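Local atomic coordinates of methyltransferase-like protein 13 (Homo sapiens, PDB entry 5WCJ), a protein that methylates translation elongation factor eEF1A at its N terminus and at a lysine, the N-terminal reaction belonging to the C-terminal part of the enzyme, to which this chain corresponds. Residues 45-50 with 116-121; 145-150 with 181-186; 163-168 with 194-199. All coordinates share one frame; numbering follows the deposited sequence. Where two conformers were deposited one is given.

Contact 1 of 3, residues 45-50 with 116-121. With SAH (S-adenosyl-L-homocysteine), chain F.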
loop_
_atom_site.group_PDB
_atom_site.type_symbol
_atom_site.label_atom_id
_atom_site.label_comp_id
_atom_site.label_asym_id
_atom_site.label_seq_id
_atom_site.Cartn_x
_atom_site.Cartn_y
_atom_site.Cartn_z
ATOM N N ALA A 45 4.708 -7.191 6.301
ATOM C CA ALA A 45 5.287 -5.861 6.435
ATOM C C ALA A 45 4.761 -4.959 5.298
ATOM O O ALA A 45 4.943 -5.285 4.113
ATOM C CB ALA A 45 6.793 -5.958 6.388
ATOM N N LEU A 46 4.139 -3.842 5.660
ATOM C CA LEU A 46 3.512 -2.952 4.692
ATOM C C LEU A 46 3.937 -1.504 4.905
ATOM O O LEU A 46 3.863 -0.979 6.024
ATOM C CB LEU A 46 1.982 -3.069 4.774
ATOM C CG LEU A 46 1.176 -1.877 4.248
ATOM C CD1 LEU A 46 1.061 -1.950 2.742
ATOM C CD2 LEU A 46 -0.222 -1.820 4.853
ATOM N N LEU A 47 4.347 -0.852 3.812
ATOM C CA LEU A 47 4.674 0.560 3.808
ATOM C C LEU A 47 3.526 1.248 3.070
ATOM O O LEU A 47 3.170 0.840 1.958
ATOM C CB LEU A 47 5.981 0.798 3.039
ATOM C CG LEU A 47 6.382 2.259 2.803
ATOM C CD1 LEU A 47 6.649 2.981 4.116
ATOM C CD2 LEU A 47 7.621 2.282 1.943
ATOM N N VAL A 48 2.954 2.268 3.673
ATOM C CA VAL A 48 1.879 3.028 3.043
ATOM C C VAL A 48 2.276 4.490 2.989
ATOM O O VAL A 48 2.591 5.073 4.016
ATOM C CB VAL A 48 0.524 2.889 3.796
ATOM C CG1 VAL A 48 -0.569 3.643 3.031
ATOM C CG2 VAL A 48 0.171 1.447 4.002
ATOM N N VAL A 49 2.263 5.079 1.795
ATOM C CA VAL A 49 2.567 6.494 1.636
ATOM C C VAL A 49 1.280 7.205 1.347
ATOM O O VAL A 49 0.598 6.881 0.354
ATOM C CB VAL A 49 3.552 6.748 0.485
ATOM C CG1 VAL A 49 3.910 8.220 0.440
ATOM C CG2 VAL A 49 4.772 5.854 0.657
ATOM N N GLY A 50 0.965 8.167 2.216
ATOM C CA GLY A 50 -0.238 8.949 2.143
ATOM C C GLY A 50 -1.235 8.427 3.163
ATOM O O GLY A 50 -1.722 7.316 3.017
ATOM N N PRO A 116 15.182 -1.862 4.878
ATOM C CA PRO A 116 13.983 -2.676 5.079
ATOM C C PRO A 116 13.570 -3.436 3.838
ATOM O O PRO A 116 14.062 -3.176 2.734
ATOM C CB PRO A 116 12.910 -1.656 5.489
ATOM C CG PRO A 116 13.595 -0.328 5.552
ATOM C CD PRO A 116 14.839 -0.439 4.736
ATOM N N CYS A 117 12.684 -4.398 4.047
ATOM C CA CYS A 117 12.201 -5.260 3.001
ATOM C C CYS A 117 10.704 -5.471 3.233
ATOM O O CYS A 117 10.299 -6.251 4.102
ATOM C CB CYS A 117 12.966 -6.581 3.040
ATOM S SG CYS A 117 12.946 -7.425 1.461
ATOM N N TYR A 118 9.885 -4.738 2.484
ATOM C CA TYR A 118 8.442 -4.785 2.661
ATOM C C TYR A 118 7.809 -5.816 1.752
ATOM O O TYR A 118 8.177 -5.941 0.573
ATOM C CB TYR A 118 7.822 -3.408 2.404
ATOM C CG TYR A 118 8.246 -2.365 3.404
ATOM C CD1 TYR A 118 7.628 -2.273 4.654
ATOM C CD2 TYR A 118 9.257 -1.468 3.110
ATOM C CE1 TYR A 118 8.014 -1.330 5.583
ATOM C CE2 TYR A 118 9.655 -0.519 4.043
ATOM C CZ TYR A 118 9.022 -0.459 5.278
ATOM O OH TYR A 118 9.370 0.490 6.212
ATOM N N ASP A 119 6.786 -6.493 2.271
ATOM C CA ASP A 119 5.965 -7.375 1.452
ATOM C C ASP A 119 5.041 -6.567 0.499
ATOM O O ASP A 119 4.746 -7.002 -0.610
ATOM C CB ASP A 119 5.120 -8.286 2.337
ATOM C CG ASP A 119 5.974 -9.159 3.260
ATOM O OD1 ASP A 119 6.728 -9.989 2.739
ATOM O OD2 ASP A 119 5.905 -8.973 4.490
ATOM N N VAL A 120 4.566 -5.430 0.966
ATOM C CA VAL A 120 3.627 -4.631 0.222
ATOM C C VAL A 120 4.013 -3.168 0.384
ATOM O O VAL A 120 4.257 -2.707 1.484
ATOM C CB VAL A 120 2.171 -4.804 0.734
ATOM C CG1 VAL A 120 1.206 -3.947 -0.087
ATOM C CG2 VAL A 120 1.726 -6.250 0.708
ATOM N N ILE A 121 4.020 -2.436 -0.719
ATOM C CA ILE A 121 4.183 -0.999 -0.686
ATOM C C ILE A 121 2.979 -0.383 -1.391
ATOM O O ILE A 121 2.706 -0.705 -2.547
ATOM C CB ILE A 121 5.510 -0.547 -1.343
ATOM C CG1 ILE A 121 6.725 -1.127 -0.596
ATOM C CG2 ILE A 121 5.590 0.962 -1.416
ATOM C CD1 ILE A 121 8.038 -0.872 -1.314
HETATM C CG SAH F . -5.449 9.793 0.434
HETATM S SD SAH F . -5.188 11.567 0.714
HETATM C "C5'" SAH F . -3.531 11.861 0.043
HETATM C "C4'" SAH F . -2.545 11.905 1.193
HETATM O "O4'" SAH F . -1.207 12.007 0.648
HETATM C "C3'" SAH F . -2.735 13.125 2.114
HETATM O "O3'" SAH F . -2.710 12.712 3.475
HETATM C "C2'" SAH F . -1.521 14.000 1.777
HETATM O "O2'" SAH F . -1.025 14.818 2.831
HETATM C "C1'" SAH F . -0.503 12.911 1.470
HETATM N N9 SAH F . 0.677 13.349 0.731
HETATM C C8 SAH F . 0.726 14.256 -0.298
HETATM N N7 SAH F . 1.916 14.398 -0.829
HETATM C C5 SAH F . 2.705 13.525 -0.101
HETATM C C6 SAH F . 4.066 13.186 -0.179
HETATM N N6 SAH F . 4.921 13.716 -1.093
HETATM N N1 SAH F . 4.541 12.287 0.706
HETATM C C2 SAH F . 3.704 11.765 1.618
HETATM N N3 SAH F . 2.396 11.991 1.776
HETATM C C4 SAH F . 1.954 12.882 0.875
#
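Leu46 and Leu47 pair in parallel with Val120 and Ile121, joining strands 44-49 and 118-123 in the middle of the Rossmann-like methyltransferase sheet. The register rests on two backbone bonds, Val120 N to Ala45 O at 3.2 Å and Leu47 N to Val120 O at 3.0 Å. Just before the paired residues, Asp119 OD2 accepts from Ala45 N on its anti lone pair at 2.8 Å, the bond nearly straight (178°). With CG anti to its own carbonyl carbon (chi1 -59°), Asp119 carries that atom toward Ala45, where OD2 meets the N-H. Leu47 CB sits over the centre of the Tyr118 ring, 3.7 Å from the centroid and 4° off the normal, a CH-pi contact. The ring hydroxyl is hydrogen-bonded to Asp70 on strand 67-73, which tethers the far end of the ring. An alanine at Tyr118 would probably leave a gap against Leu47 CB and Asp70 without its hydroxyl partner. On one face of the sheet Leu46 CD1, in one of its two conformers, packs on Val120 CG1; on the other, the Leu47 and Ile121 side chains lie side by side, CD2 to CG2 4.1 Å. Beyond the paired residues, Val49 and Gly50 reach S-adenosyl-L-homocysteine, with Val49 CG1 3.7 Å from C2 of the adenine. Strand 67-73 bonds to the other edge of 44-49, helix 101-109 packs on Leu47 and Tyr118, and Leu30 and Leu33 touch Val120.

Contact 2 of 3, residues 145-150 with 181-186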
loop_
_atom_site.group_PDB
_atom_site.type_symbol
_atom_site.label_atom_id
_atom_site.label_comp_id
_atom_site.label_asym_id
_atom_site.label_seq_id
_atom_site.Cartn_x
_atom_site.Cartn_y
_atom_site.Cartn_z
ATOM N N SER A 145 14.170 6.380 -11.947
ATOM C CA SER A 145 15.237 6.293 -10.934
ATOM C C SER A 145 14.672 6.156 -9.503
ATOM O O SER A 145 15.226 5.416 -8.702
ATOM C CB SER A 145 16.238 7.453 -11.031
ATOM O OG SER A 145 15.636 8.700 -10.731
ATOM N N PHE A 146 13.561 6.835 -9.211
ATOM C CA PHE A 146 12.867 6.609 -7.915
ATOM C C PHE A 146 12.251 5.203 -7.815
ATOM O O PHE A 146 12.351 4.553 -6.785
ATOM C CB PHE A 146 11.821 7.697 -7.652
ATOM C CG PHE A 146 11.195 7.576 -6.307
ATOM C CD1 PHE A 146 11.905 7.885 -5.160
ATOM C CD2 PHE A 146 9.927 7.037 -6.194
ATOM C CE1 PHE A 146 11.341 7.711 -3.895
ATOM C CE2 PHE A 146 9.354 6.850 -4.938
ATOM C CZ PHE A 146 10.057 7.180 -3.799
ATOM N N LEU A 147 11.662 4.723 -8.894
ATOM C CA LEU A 147 11.071 3.374 -8.931
ATOM C C LEU A 147 12.085 2.284 -8.648
ATOM O O LEU A 147 11.741 1.272 -8.034
ATOM C CB LEU A 147 10.338 3.109 -10.258
ATOM C CG LEU A 147 9.013 3.850 -10.496
ATOM C CD1 LEU A 147 8.435 3.528 -11.863
ATOM C CD2 LEU A 147 7.999 3.546 -9.413
ATOM N N GLN A 148 13.343 2.504 -9.048
ATOM C CA GLN A 148 14.436 1.607 -8.644
ATOM C C GLN A 148 14.659 1.571 -7.125
ATOM O O GLN A 148 14.982 0.517 -6.561
ATOM C CB GLN A 148 15.749 1.983 -9.366
ATOM C CG GLN A 148 15.738 1.763 -10.888
ATOM C CD GLN A 148 15.671 0.295 -11.311
ATOM O OE1 GLN A 148 16.003 -0.601 -10.552
ATOM N NE2 GLN A 148 15.242 0.056 -12.542
ATOM N N LYS A 149 14.478 2.703 -6.448
ATOM C CA LYS A 149 14.573 2.752 -4.979
ATOM C C LYS A 149 13.435 1.954 -4.356
ATOM O O LYS A 149 13.657 1.234 -3.380
ATOM C CB LYS A 149 14.547 4.187 -4.445
ATOM C CG LYS A 149 15.659 5.070 -4.996
ATOM C CD LYS A 149 17.026 4.428 -4.799
ATOM C CE LYS A 149 18.142 5.432 -5.074
ATOM N NZ LYS A 149 19.440 4.709 -5.170
ATOM N N VAL A 150 12.237 2.064 -4.944
ATOM C CA VAL A 150 11.063 1.299 -4.467
ATOM C C VAL A 150 11.330 -0.202 -4.628
ATOM O O VAL A 150 11.140 -0.997 -3.705
ATOM C CB VAL A 150 9.770 1.717 -5.196
ATOM C CG1 VAL A 150 8.589 0.854 -4.787
ATOM C CG2 VAL A 150 9.456 3.200 -4.955
ATOM N N ALA A 181 8.694 -1.135 -17.109
ATOM C CA ALA A 181 10.159 -1.273 -17.243
ATOM C C ALA A 181 10.828 -1.766 -15.954
ATOM O O ALA A 181 11.773 -2.532 -16.003
ATOM C CB ALA A 181 10.784 0.043 -17.664
ATOM N N VAL A 182 10.332 -1.317 -14.804
ATOM C CA VAL A 182 10.891 -1.703 -13.509
ATOM C C VAL A 182 10.139 -2.873 -12.884
ATOM O O VAL A 182 10.777 -3.705 -12.238
ATOM C CB VAL A 182 10.910 -0.487 -12.555
ATOM C CG1 VAL A 182 11.499 -0.857 -11.186
ATOM C CG2 VAL A 182 11.687 0.667 -13.184
ATOM N N PHE A 183 8.804 -2.947 -13.085
ATOM C CA PHE A 183 7.950 -4.013 -12.564
ATOM C C PHE A 183 7.244 -4.703 -13.727
ATOM O O PHE A 183 6.140 -4.301 -14.133
ATOM C CB PHE A 183 6.923 -3.466 -11.572
ATOM C CG PHE A 183 7.536 -2.805 -10.374
ATOM C CD1 PHE A 183 7.865 -3.548 -9.244
ATOM C CD2 PHE A 183 7.790 -1.456 -10.375
ATOM C CE1 PHE A 183 8.447 -2.943 -8.137
ATOM C CE2 PHE A 183 8.364 -0.835 -9.278
ATOM C CZ PHE A 183 8.695 -1.577 -8.156
ATOM N N PRO A 184 7.869 -5.755 -14.274
ATOM C CA PRO A 184 7.330 -6.271 -15.546
ATOM C C PRO A 184 5.980 -6.998 -15.467
ATOM O O PRO A 184 5.311 -7.154 -16.487
ATOM C CB PRO A 184 8.457 -7.163 -16.101
ATOM C CG PRO A 184 9.497 -7.265 -15.045
ATOM C CD PRO A 184 9.221 -6.261 -13.961
ATOM N N LEU A 185 5.548 -7.404 -14.282
ATOM C CA LEU A 185 4.218 -7.957 -14.131
ATOM C C LEU A 185 3.319 -6.835 -13.606
ATOM O O LEU A 185 3.529 -6.373 -12.482
ATOM C CB LEU A 185 4.271 -9.124 -13.172
ATOM C CG LEU A 185 2.966 -9.862 -12.903
ATOM C CD1 LEU A 185 2.386 -10.395 -14.196
ATOM C CD2 LEU A 185 3.167 -10.981 -11.897
ATOM N N LEU A 186 2.375 -6.391 -14.438
ATOM C CA LEU A 186 1.454 -5.311 -14.129
ATOM C C LEU A 186 0.036 -5.845 -14.248
ATOM O O LEU A 186 -0.285 -6.564 -15.220
ATOM C CB LEU A 186 1.625 -4.194 -15.144
ATOM C CG LEU A 186 1.877 -2.776 -14.637
ATOM C CD1 LEU A 186 3.072 -2.718 -13.688
ATOM C CD2 LEU A 186 2.094 -1.848 -15.829
#
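Val182 has CG1 anti to its backbone N (chi1 -180°), facing Leu147 O, and CG2 anti to its carbonyl carbon, facing Leu147 CB and Gln148 NE2. Phe183 has CG anti to the carbonyl carbon (chi1 -60°), and its ring reaches Leu147 and Val150. The contact is helix-to-helix-end packing in the Rossmann-like methyltransferase fold: helix 144-152 meets the last turn of helix 169-182 and the loop leading into strand 185-190. No hydrogen bond crosses it, and the closest approach of CA atoms, Leu147 to Val182, is 6.8 Å, so the backbones stay apart and side chains carry the contact, one of them touching a backbone carbonyl: Val182 CG1 lies 3.8 Å from Leu147 O. Val182 CG2 is 4.0 Å from Leu147 CB. At the outer margin the Gln148 chain is bent at chi2, and NE2 lies in van der Waals contact 3.7 Å from Val182 CG2. Phe183, the first residue to leave helical backbone angles, also meets Phe160 of strand 158-164, their planes about 40° apart, and touches Cys201 on strand 197-202; its ring thus joins the helix to the sheet. The Val150 and Phe183 side chains cross at about a right angle, Val150 CG1 lying 4.2 Å from Phe183 CZ.

Contact 3 of 3, residues 163-168 with 194-199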
loop_
_atom_site.group_PDB
_atom_site.type_symbol
_atom_site.label_atom_id
_atom_site.label_comp_id
_atom_site.label_asym_id
_atom_site.label_seq_id
_atom_site.Cartn_x
_atom_site.Cartn_y
_atom_site.Cartn_z
ATOM N N ASN A 163 -2.340 3.987 -6.452
ATOM C CA ASN A 163 -3.570 4.675 -6.804
ATOM C C ASN A 163 -3.151 5.738 -7.817
ATOM O O ASN A 163 -2.382 6.634 -7.466
ATOM C CB ASN A 163 -4.187 5.301 -5.565
ATOM C CG ASN A 163 -5.424 6.144 -5.859
ATOM O OD1 ASN A 163 -6.092 5.952 -6.858
ATOM N ND2 ASN A 163 -5.736 7.086 -4.950
ATOM N N LEU A 164 -3.657 5.643 -9.057
ATOM C CA LEU A 164 -3.291 6.567 -10.167
ATOM C C LEU A 164 -4.501 7.333 -10.703
ATOM O O LEU A 164 -5.532 6.732 -11.035
ATOM C CB LEU A 164 -2.671 5.779 -11.305
ATOM C CG LEU A 164 -2.251 6.496 -12.606
ATOM C CD1 LEU A 164 -1.019 7.341 -12.324
ATOM C CD2 LEU A 164 -1.941 5.470 -13.672
ATOM N N VAL A 165 -4.375 8.651 -10.761
ATOM C CA VAL A 165 -5.316 9.498 -11.505
ATOM C C VAL A 165 -4.480 10.240 -12.522
ATOM O O VAL A 165 -3.643 11.047 -12.145
ATOM C CB VAL A 165 -6.042 10.494 -10.621
ATOM C CG1 VAL A 165 -6.894 11.442 -11.488
ATOM C CG2 VAL A 165 -6.915 9.766 -9.587
ATOM N N CYS A 166 -4.680 9.961 -13.802
ATOM C CA CYS A 166 -3.963 10.680 -14.829
ATOM C C CYS A 166 -4.886 10.868 -16.032
ATOM O O CYS A 166 -5.095 9.927 -16.796
ATOM C CB CYS A 166 -2.701 9.923 -15.178
ATOM S SG CYS A 166 -1.537 10.851 -16.196
ATOM N N ARG A 167 -5.501 12.059 -16.134
ATOM C CA ARG A 167 -6.395 12.375 -17.258
ATOM C C ARG A 167 -5.656 12.653 -18.571
ATOM O O ARG A 167 -6.220 12.454 -19.643
ATOM C CB ARG A 167 -7.315 13.554 -16.906
ATOM C CG ARG A 167 -8.323 13.244 -15.805
ATOM C CD ARG A 167 -9.283 14.405 -15.564
ATOM N NE ARG A 167 -10.206 14.094 -14.470
ATOM C CZ ARG A 167 -11.302 13.352 -14.588
ATOM N NH1 ARG A 167 -11.683 12.828 -15.757
ATOM N NH2 ARG A 167 -12.060 13.139 -13.514
ATOM N N ASP A 168 -4.412 13.111 -18.482
ATOM C CA ASP A 168 -3.549 13.305 -19.651
ATOM C C ASP A 168 -3.109 11.932 -20.154
ATOM O O ASP A 168 -2.230 11.285 -19.542
ATOM C CB ASP A 168 -2.371 14.171 -19.234
ATOM C CG ASP A 168 -1.356 14.415 -20.343
ATOM O OD1 ASP A 168 -1.290 13.670 -21.338
ATOM O OD2 ASP A 168 -0.581 15.367 -20.167
ATOM N N GLU A 194 -15.487 6.251 -10.773
ATOM C CA GLU A 194 -14.413 7.235 -10.590
ATOM C C GLU A 194 -13.294 7.039 -11.586
ATOM O O GLU A 194 -13.191 5.998 -12.226
ATOM C CB GLU A 194 -13.911 7.262 -9.146
ATOM C CG GLU A 194 -13.351 5.965 -8.615
ATOM C CD GLU A 194 -13.044 6.040 -7.118
ATOM O OE1 GLU A 194 -11.852 6.047 -6.748
ATOM O OE2 GLU A 194 -13.998 6.099 -6.306
ATOM N N VAL A 195 -12.483 8.080 -11.755
ATOM C CA VAL A 195 -11.403 8.069 -12.748
ATOM C C VAL A 195 -10.153 7.242 -12.308
ATOM O O VAL A 195 -9.374 6.795 -13.137
ATOM C CB VAL A 195 -11.006 9.529 -13.115
ATOM C CG1 VAL A 195 -10.306 10.236 -11.966
ATOM C CG2 VAL A 195 -10.182 9.568 -14.392
ATOM N N ASN A 196 -9.995 7.071 -11.006
ATOM C CA ASN A 196 -8.849 6.359 -10.390
ATOM C C ASN A 196 -8.675 4.985 -10.965
ATOM O O ASN A 196 -9.669 4.279 -11.219
ATOM C CB ASN A 196 -9.078 6.179 -8.877
ATOM C CG ASN A 196 -9.282 7.481 -8.162
ATOM O OD1 ASN A 196 -10.205 8.235 -8.498
ATOM N ND2 ASN A 196 -8.415 7.782 -7.197
ATOM N N GLU A 197 -7.437 4.587 -11.183
ATOM C CA GLU A 197 -7.173 3.189 -11.375
ATOM C C GLU A 197 -6.076 2.701 -10.438
ATOM O O GLU A 197 -5.201 3.467 -10.032
ATOM C CB GLU A 197 -6.869 2.880 -12.816
ATOM C CG GLU A 197 -5.578 3.384 -13.355
ATOM C CD GLU A 197 -5.528 3.223 -14.871
ATOM O OE1 GLU A 197 -6.445 3.745 -15.574
ATOM O OE2 GLU A 197 -4.570 2.583 -15.347
ATOM N N ILE A 198 -6.147 1.426 -10.092
ATOM C CA ILE A 198 -5.192 0.836 -9.176
ATOM C C ILE A 198 -4.274 -0.031 -10.004
ATOM O O ILE A 198 -4.734 -0.868 -10.794
ATOM C CB ILE A 198 -5.852 0.017 -8.032
ATOM C CG1 ILE A 198 -6.871 0.860 -7.255
ATOM C CG2 ILE A 198 -4.767 -0.568 -7.137
ATOM C CD1 ILE A 198 -6.357 2.203 -6.754
ATOM N N LEU A 199 -2.966 0.202 -9.863
ATOM C CA LEU A 199 -1.977 -0.603 -10.493
ATOM C C LEU A 199 -1.352 -1.519 -9.454
ATOM O O LEU A 199 -0.994 -1.091 -8.367
ATOM C CB LEU A 199 -0.884 0.248 -11.111
ATOM C CG LEU A 199 -1.355 1.435 -11.961
ATOM C CD1 LEU A 199 -0.139 2.145 -12.538
ATOM C CD2 LEU A 199 -2.271 1.007 -13.058
HETATM O O HOH W 1 -6.619 7.659 -14.138
#
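Asn196 ND2 donates to Asn163 OD1 at 3.0 Å, the N-H...O angle 168°, with the donor in the carbonyl plane on a lone pair. CG of Asn163, anti to its backbone N (chi1 175°), is directed toward Asn196, and the two amides meet nearly coplanar, 16° apart. Leu164 and Glu197 form an antiparallel hydrogen-bonded pair, with Leu164 N to Glu197 O at 2.8 Å and Glu197 N to Leu164 O at 2.9 Å. Where the strands part, a water accepts from Cys166 N and donates to Val195 O, reaching Leu164 O weakly. Near this opening Val195 lies over one face of the Arg167 guanidinium, its CG2 offset toward the rim at 3.8 Å from NH1, while its CG1 touches Val165 CG1 at 3.7 Å. The second shell fixes the polar groups: Asp124 takes Asn163 ND2, and Lys172 and Arg190 both form salt bridges with Glu197 OE1. Strand 197-202, antiparallel and set between 158-164 and 185-190, is the reversed strand typical of class I, Rossmann-like methyltransferases (order 3-2-1-4-5-7-6). Helix 169-182 packs against Leu199, and helix 21-28 against Asn163 and Ile198.

Contacts 1 and 3 are strand pairings in one sheet, parallel at its centre and antiparallel toward the 185-190 edge, whereas contact 2 packs a helix against a helix end and loop without a crossing hydrogen bond. Contact 1 is buried near the centre of the chain; contact 2 is also largely buried, though Gln148 is exposed, and contact 3 is only partly buried, with a bridging water and charged groups. Contacts 1 and 2 touch where Ile121 CD1 meets Val150 CG1 at 3.9 Å. Contact 3 touches neither, yet strand 158-164 runs on to helix 169-182 of contact 2 and neighbours strand 118-123 of contact 1.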